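Local coordinates for extracellular ligand-binding receptor (Sphaerobacter thermophilus, PDB 4ZPJ), which probably serves as the extracellular substrate-binding component of an ABC transporter, picking up a small solute, and carries zinc ions in this crystal, at residues Gln388-Thr393 with Phe418-Phe423; Pro181-Ala186 with Ala210-Arg215. One frame throughout, in Å; residues are numbered along the deposited sequence.

Overall arrangement
Contact 1 (388-393 with 418-423) joins the start of one strand of the antiparallel sheet to the C-terminal tail, and contact 2 (181-186 with 210-215) packs two helices against each other; their centres lie about 14 Å apart. The tail links them. Ser422 O takes a probable hydrogen bond from Arg215 NH1 at 2.7 Å, while Phe423 CD1 packs on Ala211 CB at 3.3 Å. Phe418 adds a second meeting place, with its CZ 3.8 Å from Pro181 CG. A zinc ion marks contact 1 through Asp419, whose side chain is about 7 Å from that of Arg215 at the nearest atoms. No solute is modelled with either contact.

Contact 1: Gln388-Thr393 with Phe418-Phe423; sequences QGPVTT and FDDLSF. With ZN (zinc ion), chain C.
Backbone hydrogen bonds tie Thr392 to Phe418 in both directions. Phe418 N gives to Thr392 O at 2.8 Å, in the plane of the carbonyl, whereas Thr392 N reaches Phe418 O at 3.3 Å from well above the carbonyl plane. A CA-H...O contact follows at the next step, Asp419 CA lying 3.5 Å from Pro390 O; Gln177 NE2 also donates to that oxygen and to Phe418 O. Strands 390-401 and 407-418 form an antiparallel hairpin in the sheet, and Thr392-Phe418 is a hydrogen-bonded pair near its open end, where the chain turns off into the C-terminal tail.

Apolar contact is slight: Val391 CG2 sits alongside Asp419 CB at 3.8 Å, the two side chains pointing the same way. Close by, Asp420 OD2 lies 3.4 Å from Gly389 CA, where a beta carbon would collide with it; the carboxylate is held by Thr158 OG1 at OD2 and Ser387 OG at OD1.

Asp419 divides its polar work between two oxygens. With CG in the crowded position between N and C, OD1 accepts from Leu421 N at 3.0 Å, an Asx turn, and from Ser422 OG at 3.2 Å, both donors standing above the carboxylate plane. OD2 binds zinc at 2.1 Å, the metal taking two further ligand atoms from elsewhere in the structure.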
ATOM      1  N   GLN A 388      -3.123  -2.664  15.260  1.00 34.75           N
ATOM      2  CA  GLN A 388      -4.236  -2.891  14.328  1.00 34.83           C
ATOM      3  C   GLN A 388      -3.873  -2.538  12.906  1.00 34.91           C
ATOM      4  O   GLN A 388      -4.734  -2.245  12.090  1.00 35.83           O
ATOM      5  CB  GLN A 388      -5.507  -2.211  14.792  1.00 35.87           C
ATOM      6  CG  GLN A 388      -5.924  -2.773  16.130  1.00 36.22           C
ATOM      7  CD  GLN A 388      -7.298  -2.410  16.586  1.00 37.97           C
ATOM      8  OE1 GLN A 388      -7.828  -3.023  17.499  1.00 39.26           O
ATOM      9  NE2 GLN A 388      -7.865  -1.380  15.998  1.00 40.84           N
ATOM     10  N   GLY A 389      -2.581  -2.615  12.607  1.00 35.98           N
ATOM     11  CA  GLY A 389      -2.080  -2.498  11.246  1.00 34.25           C
ATOM     12  C   GLY A 389      -1.904  -3.940  10.788  1.00 33.97           C
ATOM     13  O   GLY A 389      -2.269  -4.888  11.517  1.00 35.06           O
ATOM     14  N   PRO A 390      -1.398  -4.126   9.568  1.00 34.78           N
ATOM     15  CA  PRO A 390      -1.325  -5.440   8.953  1.00 34.22           C
ATOM     16  C   PRO A 390      -0.169  -6.274   9.380  1.00 34.20           C
ATOM     17  O   PRO A 390       0.910  -5.763   9.535  1.00 37.74           O
ATOM     18  CB  PRO A 390      -1.121  -5.115   7.475  1.00 34.55           C
ATOM     19  CG  PRO A 390      -1.575  -3.752   7.293  1.00 34.32           C
ATOM     20  CD  PRO A 390      -1.164  -3.065   8.573  1.00 34.85           C
ATOM     21  N   VAL A 391      -0.423  -7.553   9.589  1.00 35.85           N
ATOM     22  CA  VAL A 391       0.580  -8.564   9.790  1.00 36.90           C
ATOM     23  C   VAL A 391       0.356  -9.491   8.569  1.00 37.91           C
ATOM     24  O   VAL A 391      -0.627 -10.209   8.477  1.00 40.95           O
ATOM     25  CB  VAL A 391       0.371  -9.342  11.088  1.00 38.53           C
ATOM     26  CG1 VAL A 391       1.380 -10.476  11.225  1.00 38.57           C
ATOM     27  CG2 VAL A 391       0.511  -8.434  12.295  1.00 37.54           C
ATOM     28  N   THR A 392       1.260  -9.433   7.610  1.00 38.92           N
ATOM     29  CA  THR A 392       0.992  -9.961   6.280  1.00 38.04           C
ATOM     30  C   THR A 392       2.258 -10.457   5.563  1.00 36.46           C
ATOM     31  O   THR A 392       3.398 -10.284   6.035  1.00 37.19           O
ATOM     32  CB  THR A 392       0.295  -8.849   5.492  1.00 39.19           C
ATOM     33  OG1 THR A 392      -0.352  -9.412   4.364  1.00 42.91           O
ATOM     34  CG2 THR A 392       1.279  -7.620   5.108  1.00 38.23           C
ATOM     35  N   THR A 393       2.066 -11.084   4.408  1.00 34.11           N
ATOM     36  CA  THR A 393       3.150 -11.689   3.670  1.00 31.01           C
ATOM     37  C   THR A 393       3.639 -10.609   2.697  1.00 32.79           C
ATOM     38  O   THR A 393       2.845 -10.065   1.955  1.00 35.46           O
ATOM     39  CB  THR A 393       2.670 -12.986   2.977  1.00 31.59           C
ATOM     40  OG1 THR A 393       2.345 -13.979   3.973  1.00 39.61           O
ATOM     41  CG2 THR A 393       3.729 -13.579   2.029  1.00 28.97           C
ATOM     42  N   PHE A 418       4.967 -10.250   8.381  1.00 32.60           N
ATOM     43  CA  PHE A 418       5.695  -9.032   8.540  1.00 31.88           C
ATOM     44  C   PHE A 418       4.756  -7.907   9.024  1.00 31.55           C
ATOM     45  O   PHE A 418       3.824  -7.502   8.323  1.00 31.09           O
ATOM     46  CB  PHE A 418       6.366  -8.689   7.258  1.00 31.45           C
ATOM     47  CG  PHE A 418       7.516  -7.730   7.440  1.00 33.80           C
ATOM     48  CD1 PHE A 418       8.740  -8.179   7.943  1.00 33.08           C
ATOM     49  CD2 PHE A 418       7.351  -6.398   7.151  1.00 31.98           C
ATOM     50  CE1 PHE A 418       9.774  -7.286   8.099  1.00 33.98           C
ATOM     51  CE2 PHE A 418       8.367  -5.486   7.351  1.00 34.03           C
ATOM     52  CZ  PHE A 418       9.579  -5.926   7.799  1.00 34.03           C
ATOM     53  N   ASP A 419       4.995  -7.422  10.240  1.00 31.10           N
ATOM     54  CA  ASP A 419       4.122  -6.424  10.828  1.00 32.70           C
ATOM     55  C   ASP A 419       4.614  -4.992  10.640  1.00 34.51           C
ATOM     56  O   ASP A 419       5.711  -4.772  10.105  1.00 36.66           O
ATOM     57  CB  ASP A 419       3.846  -6.706  12.295  1.00 34.04           C
ATOM     58  CG  ASP A 419       5.074  -6.681  13.170  1.00 35.09           C
ATOM     59  OD1 ASP A 419       5.970  -5.811  13.043  1.00 36.62           O
ATOM     60  OD2 ASP A 419       5.110  -7.561  14.055  1.00 36.11           O
ATOM     61  N   ASP A 420       3.809  -4.037  11.085  1.00 33.26           N
ATOM     62  CA  ASP A 420       4.121  -2.627  10.871  1.00 35.84           C
ATOM     63  C   ASP A 420       4.960  -2.016  12.014  1.00 37.81           C
ATOM     64  O   ASP A 420       5.072  -0.818  12.154  1.00 42.32           O
ATOM     65  CB  ASP A 420       2.835  -1.811  10.586  1.00 36.78           C
ATOM     66  CG  ASP A 420       1.839  -1.849  11.726  1.00 38.21           C
ATOM     67  OD1 ASP A 420       1.954  -2.721  12.614  1.00 37.87           O
ATOM     68  OD2 ASP A 420       0.895  -1.025  11.713  1.00 39.19           O
ATOM     69  N   LEU A 421       5.596  -2.845  12.817  1.00 37.85           N
ATOM     70  CA  LEU A 421       6.298  -2.336  13.953  1.00 40.78           C
ATOM     71  C   LEU A 421       7.747  -2.719  13.904  1.00 42.87           C
ATOM     72  O   LEU A 421       8.455  -2.400  14.815  1.00 45.94           O
ATOM     73  CB  LEU A 421       5.708  -2.928  15.216  1.00 41.24           C
ATOM     74  CG  LEU A 421       4.269  -2.597  15.581  1.00 40.99           C
ATOM     75  CD1 LEU A 421       3.835  -3.511  16.729  1.00 42.89           C
ATOM     76  CD2 LEU A 421       4.215  -1.151  16.002  1.00 43.10           C
ATOM     77  N   SER A 422       8.198  -3.404  12.863  1.00 45.24           N
ATOM     78  CA  SER A 422       9.478  -4.143  12.964  1.00 51.05           C
ATOM     79  C   SER A 422      10.596  -3.369  12.210  1.00 51.31           C
ATOM     80  O   SER A 422      11.477  -3.961  11.595  1.00 51.39           O
ATOM     81  CB  SER A 422       9.273  -5.580  12.446  1.00 55.29           C
ATOM     82  OG  SER A 422       8.530  -5.576  11.197  1.00 60.20           O
ATOM     83  N   PHE A 423      10.522  -2.040  12.274  1.00 51.25           N
ATOM     84  CA  PHE A 423      11.365  -1.137  11.493  1.00 52.47           C
ATOM     85  C   PHE A 423      11.150   0.289  12.001  1.00 58.38           C
ATOM     86  O   PHE A 423      10.263   0.520  12.855  1.00 54.06           O
ATOM     87  CB  PHE A 423      11.117  -1.248   9.964  1.00 50.71           C
ATOM     88  CG  PHE A 423       9.698  -0.941   9.524  1.00 46.33           C
ATOM     89  CD1 PHE A 423       9.286   0.359   9.320  1.00 42.24           C
ATOM     90  CD2 PHE A 423       8.786  -1.960   9.323  1.00 45.14           C
ATOM     91  CE1 PHE A 423       7.986   0.661   8.959  1.00 39.38           C
ATOM     92  CE2 PHE A 423       7.482  -1.674   8.923  1.00 43.74           C
ATOM     93  CZ  PHE A 423       7.090  -0.337   8.748  1.00 40.73           C
ATOM     94  OXT PHE A 423      11.870   1.204  11.589  1.00 63.08           O
TER
HETATM   95 ZN    ZN C 502       6.775  -8.014  15.284  1.00 42.52          ZN

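Contact 2: Pro181-Ala186 with Ala210-Arg215; sequences PAADYA and AAFRSR
Phe212 carries its ring across to the other helix with CG anti to the backbone N (chi1 -163°). In Arg215, CG lies anti to the carbonyl carbon, and two further bends at chi2 and chi3 fold the chain back so that NE and NH2 face Asp184, whose own CG is likewise anti to its carbonyl carbon.

The salt bridge is fixed mainly by one bond. Arg215 NE gives to Asp184 OD2 at 2.9 Å, meeting the syn lone pair, with the oxygen close to the guanidinium plane. NH2 adds weak bonds to OD2 at 3.2 Å and OD1 at 3.3 Å; carboxylate and guanidinium planes are 68° apart, so the pair cross obliquely instead of docking flat. A water donates to both Asp184 OD1 and Arg215 O, bridging the helices a second time. NH1 turns elsewhere, to Ser422 O in the C-terminal tail. An alanine here would keep the beta carbon but remove the guanidinium, and so would probably weaken the tie between the helices at Asp184 and the hold on the tail at Ser422.

Below the partly exposed salt bridge the packing is apolar. The methyl of Ala183 stands over the centre of the Phe212 ring, CB 3.6 Å from the centroid in a CH-pi contact, and is 3.9 Å from Arg215 CB. Phe212 also stacks on Phe254 and touches Leu197.

With small Ala183 at the crossing, the axes approach to 8.2 Å at 38° between their directions. Ala186 and Phe212 both reach Met195, so helices 180-188 and 203-218 lie side by side against the parallel sheet, before and after strand 194-200, as in the alpha/beta lobes of periplasmic binding proteins.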
ATOM      1  N   PRO A 181      11.638  -5.213   3.907  1.00 34.44           N
ATOM      2  CA  PRO A 181      12.278  -6.570   3.710  1.00 36.04           C
ATOM      3  C   PRO A 181      13.278  -6.626   2.576  1.00 35.01           C
ATOM      4  O   PRO A 181      14.162  -7.504   2.566  1.00 34.67           O
ATOM      5  CB  PRO A 181      11.074  -7.507   3.429  1.00 33.56           C
ATOM      6  CG  PRO A 181       9.923  -6.791   4.110  1.00 33.77           C
ATOM      7  CD  PRO A 181      10.168  -5.318   3.774  1.00 34.88           C
ATOM      8  N   ALA A 182      13.191  -5.663   1.663  1.00 30.90           N
ATOM      9  CA  ALA A 182      14.165  -5.583   0.583  1.00 31.52           C
ATOM     10  C   ALA A 182      15.511  -5.189   1.096  1.00 32.60           C
ATOM     11  O   ALA A 182      16.528  -5.489   0.473  1.00 39.11           O
ATOM     12  CB  ALA A 182      13.697  -4.619  -0.522  1.00 32.82           C
ATOM     13  N   ALA A 183      15.561  -4.582   2.263  1.00 33.49           N
ATOM     14  CA  ALA A 183      16.821  -4.206   2.871  1.00 34.89           C
ATOM     15  C   ALA A 183      17.469  -5.432   3.481  1.00 38.40           C
ATOM     16  O   ALA A 183      18.684  -5.603   3.380  1.00 39.40           O
ATOM     17  CB  ALA A 183      16.595  -3.172   3.944  1.00 33.97           C
ATOM     18  N   ASP A 184      16.664  -6.288   4.096  1.00 37.09           N
ATOM     19  CA  ASP A 184      17.179  -7.617   4.510  1.00 42.18           C
ATOM     20  C   ASP A 184      17.691  -8.393   3.331  1.00 41.57           C
ATOM     21  O   ASP A 184      18.751  -8.965   3.398  1.00 42.32           O
ATOM     22  CB  ASP A 184      16.096  -8.439   5.234  1.00 39.98           C
ATOM     23  CG  ASP A 184      15.684  -7.771   6.526  1.00 45.23           C
ATOM     24  OD1 ASP A 184      16.468  -7.778   7.499  1.00 59.31           O
ATOM     25  OD2 ASP A 184      14.632  -7.140   6.562  1.00 52.99           O
ATOM     26  N   TYR A 185      16.924  -8.422   2.254  1.00 41.93           N
ATOM     27  CA  TYR A 185      17.347  -9.124   1.063  1.00 42.81           C
ATOM     28  C   TYR A 185      18.662  -8.568   0.529  1.00 40.60           C
ATOM     29  O   TYR A 185      19.528  -9.325   0.124  1.00 39.81           O
ATOM     30  CB  TYR A 185      16.287  -8.992  -0.020  1.00 44.86           C
ATOM     31  CG  TYR A 185      16.505  -9.904  -1.190  1.00 43.10           C
ATOM     32  CD1 TYR A 185      16.161 -11.256  -1.111  1.00 45.17           C
ATOM     33  CD2 TYR A 185      17.073  -9.430  -2.359  1.00 42.97           C
ATOM     34  CE1 TYR A 185      16.355 -12.103  -2.187  1.00 44.90           C
ATOM     35  CE2 TYR A 185      17.290 -10.268  -3.434  1.00 43.71           C
ATOM     36  CZ  TYR A 185      16.945 -11.615  -3.331  1.00 45.11           C
ATOM     37  OH  TYR A 185      17.136 -12.472  -4.384  1.00 48.43           O
ATOM     38  N   ALA A 186      18.796  -7.245   0.532  1.00 39.71           N
ATOM     39  CA  ALA A 186      20.016  -6.573   0.036  1.00 38.64           C
ATOM     40  C   ALA A 186      21.255  -6.992   0.832  1.00 40.57           C
ATOM     41  O   ALA A 186      22.339  -7.220   0.255  1.00 41.17           O
ATOM     42  CB  ALA A 186      19.853  -5.064   0.129  1.00 38.77           C
ATOM     43  N   ALA A 210      13.426   6.030   6.102  1.00 38.66           N
ATOM     44  CA  ALA A 210      13.673   5.669   7.493  1.00 39.33           C
ATOM     45  C   ALA A 210      13.413   4.215   7.760  1.00 39.12           C
ATOM     46  O   ALA A 210      14.107   3.609   8.562  1.00 42.68           O
ATOM     47  CB  ALA A 210      12.821   6.532   8.415  1.00 40.49           C
ATOM     48  N   ALA A 211      12.442   3.627   7.070  1.00 38.68           N
ATOM     49  CA  ALA A 211      12.086   2.252   7.315  1.00 38.66           C
ATOM     50  C   ALA A 211      13.147   1.375   6.673  1.00 39.41           C
ATOM     51  O   ALA A 211      13.559   0.375   7.244  1.00 42.49           O
ATOM     52  CB  ALA A 211      10.690   1.959   6.784  1.00 37.65           C
ATOM     53  N   PHE A 212      13.623   1.789   5.500  1.00 39.69           N
ATOM     54  CA  PHE A 212      14.662   1.055   4.820  1.00 39.38           C
ATOM     55  C   PHE A 212      15.969   1.077   5.601  1.00 40.41           C
ATOM     56  O   PHE A 212      16.598   0.055   5.767  1.00 37.96           O
ATOM     57  CB  PHE A 212      14.900   1.579   3.415  1.00 39.50           C
ATOM     58  CG  PHE A 212      15.658   0.614   2.548  1.00 40.69           C
ATOM     59  CD1 PHE A 212      17.050   0.546   2.600  1.00 40.03           C
ATOM     60  CD2 PHE A 212      14.976  -0.276   1.713  1.00 40.54           C
ATOM     61  CE1 PHE A 212      17.752  -0.346   1.821  1.00 39.90           C
ATOM     62  CE2 PHE A 212      15.678  -1.152   0.902  1.00 40.58           C
ATOM     63  CZ  PHE A 212      17.068  -1.194   0.965  1.00 41.81           C
ATOM     64  N   ARG A 213      16.380   2.269   6.009  1.00 43.96           N
ATOM     65  CA  ARG A 213      17.563   2.476   6.837  1.00 47.14           C
ATOM     66  C   ARG A 213      17.552   1.591   8.080  1.00 46.98           C
ATOM     67  O   ARG A 213      18.552   0.940   8.432  1.00 44.79           O
ATOM     68  CB  ARG A 213      17.591   3.929   7.310  1.00 47.00           C
ATOM     69  CG  ARG A 213      18.634   4.224   8.366  1.00 49.06           C
ATOM     70  CD  ARG A 213      18.541   5.644   8.928  1.00 50.30           C
ATOM     71  NE  ARG A 213      18.947   6.676   7.971  1.00 49.38           N
ATOM     72  CZ  ARG A 213      20.205   7.038   7.717  1.00 51.98           C
ATOM     73  NH1 ARG A 213      20.451   8.004   6.831  1.00 49.77           N
ATOM     74  NH2 ARG A 213      21.222   6.449   8.339  1.00 53.51           N
ATOM     75  N   SER A 214      16.431   1.635   8.775  1.00 44.72           N
ATOM     76  CA  SER A 214      16.276   0.917  10.033  1.00 45.42           C
ATOM     77  C   SER A 214      16.545  -0.571   9.864  1.00 42.08           C
ATOM     78  O   SER A 214      17.363  -1.118  10.582  1.00 45.77           O
ATOM     79  CB  SER A 214      14.871   1.149  10.577  1.00 46.61           C
ATOM     80  OG  SER A 214      14.623   0.321  11.682  1.00 49.51           O
ATOM     81  N   ARG A 215      15.920  -1.218   8.893  1.00 39.89           N
ATOM     82  CA  ARG A 215      16.203  -2.633   8.651  1.00 38.72           C
ATOM     83  C   ARG A 215      17.589  -2.881   8.139  1.00 39.29           C
ATOM     84  O   ARG A 215      18.180  -3.923   8.438  1.00 36.86           O
ATOM     85  CB  ARG A 215      15.283  -3.255   7.598  1.00 40.10           C
ATOM     86  CG  ARG A 215      13.817  -3.326   7.905  1.00 41.24           C
ATOM     87  CD  ARG A 215      13.485  -4.198   9.084  1.00 44.01           C
ATOM     88  NE  ARG A 215      13.867  -5.584   8.912  1.00 43.24           N
ATOM     89  CZ  ARG A 215      13.541  -6.535   9.783  1.00 43.24           C
ATOM     90  NH1 ARG A 215      12.841  -6.225  10.857  1.00 41.11           N
ATOM     91  NH2 ARG A 215      13.933  -7.800   9.589  1.00 43.78           N
TER
HETATM   92  O   HOH W   1      17.078  -6.400   9.465  1.00 45.86           O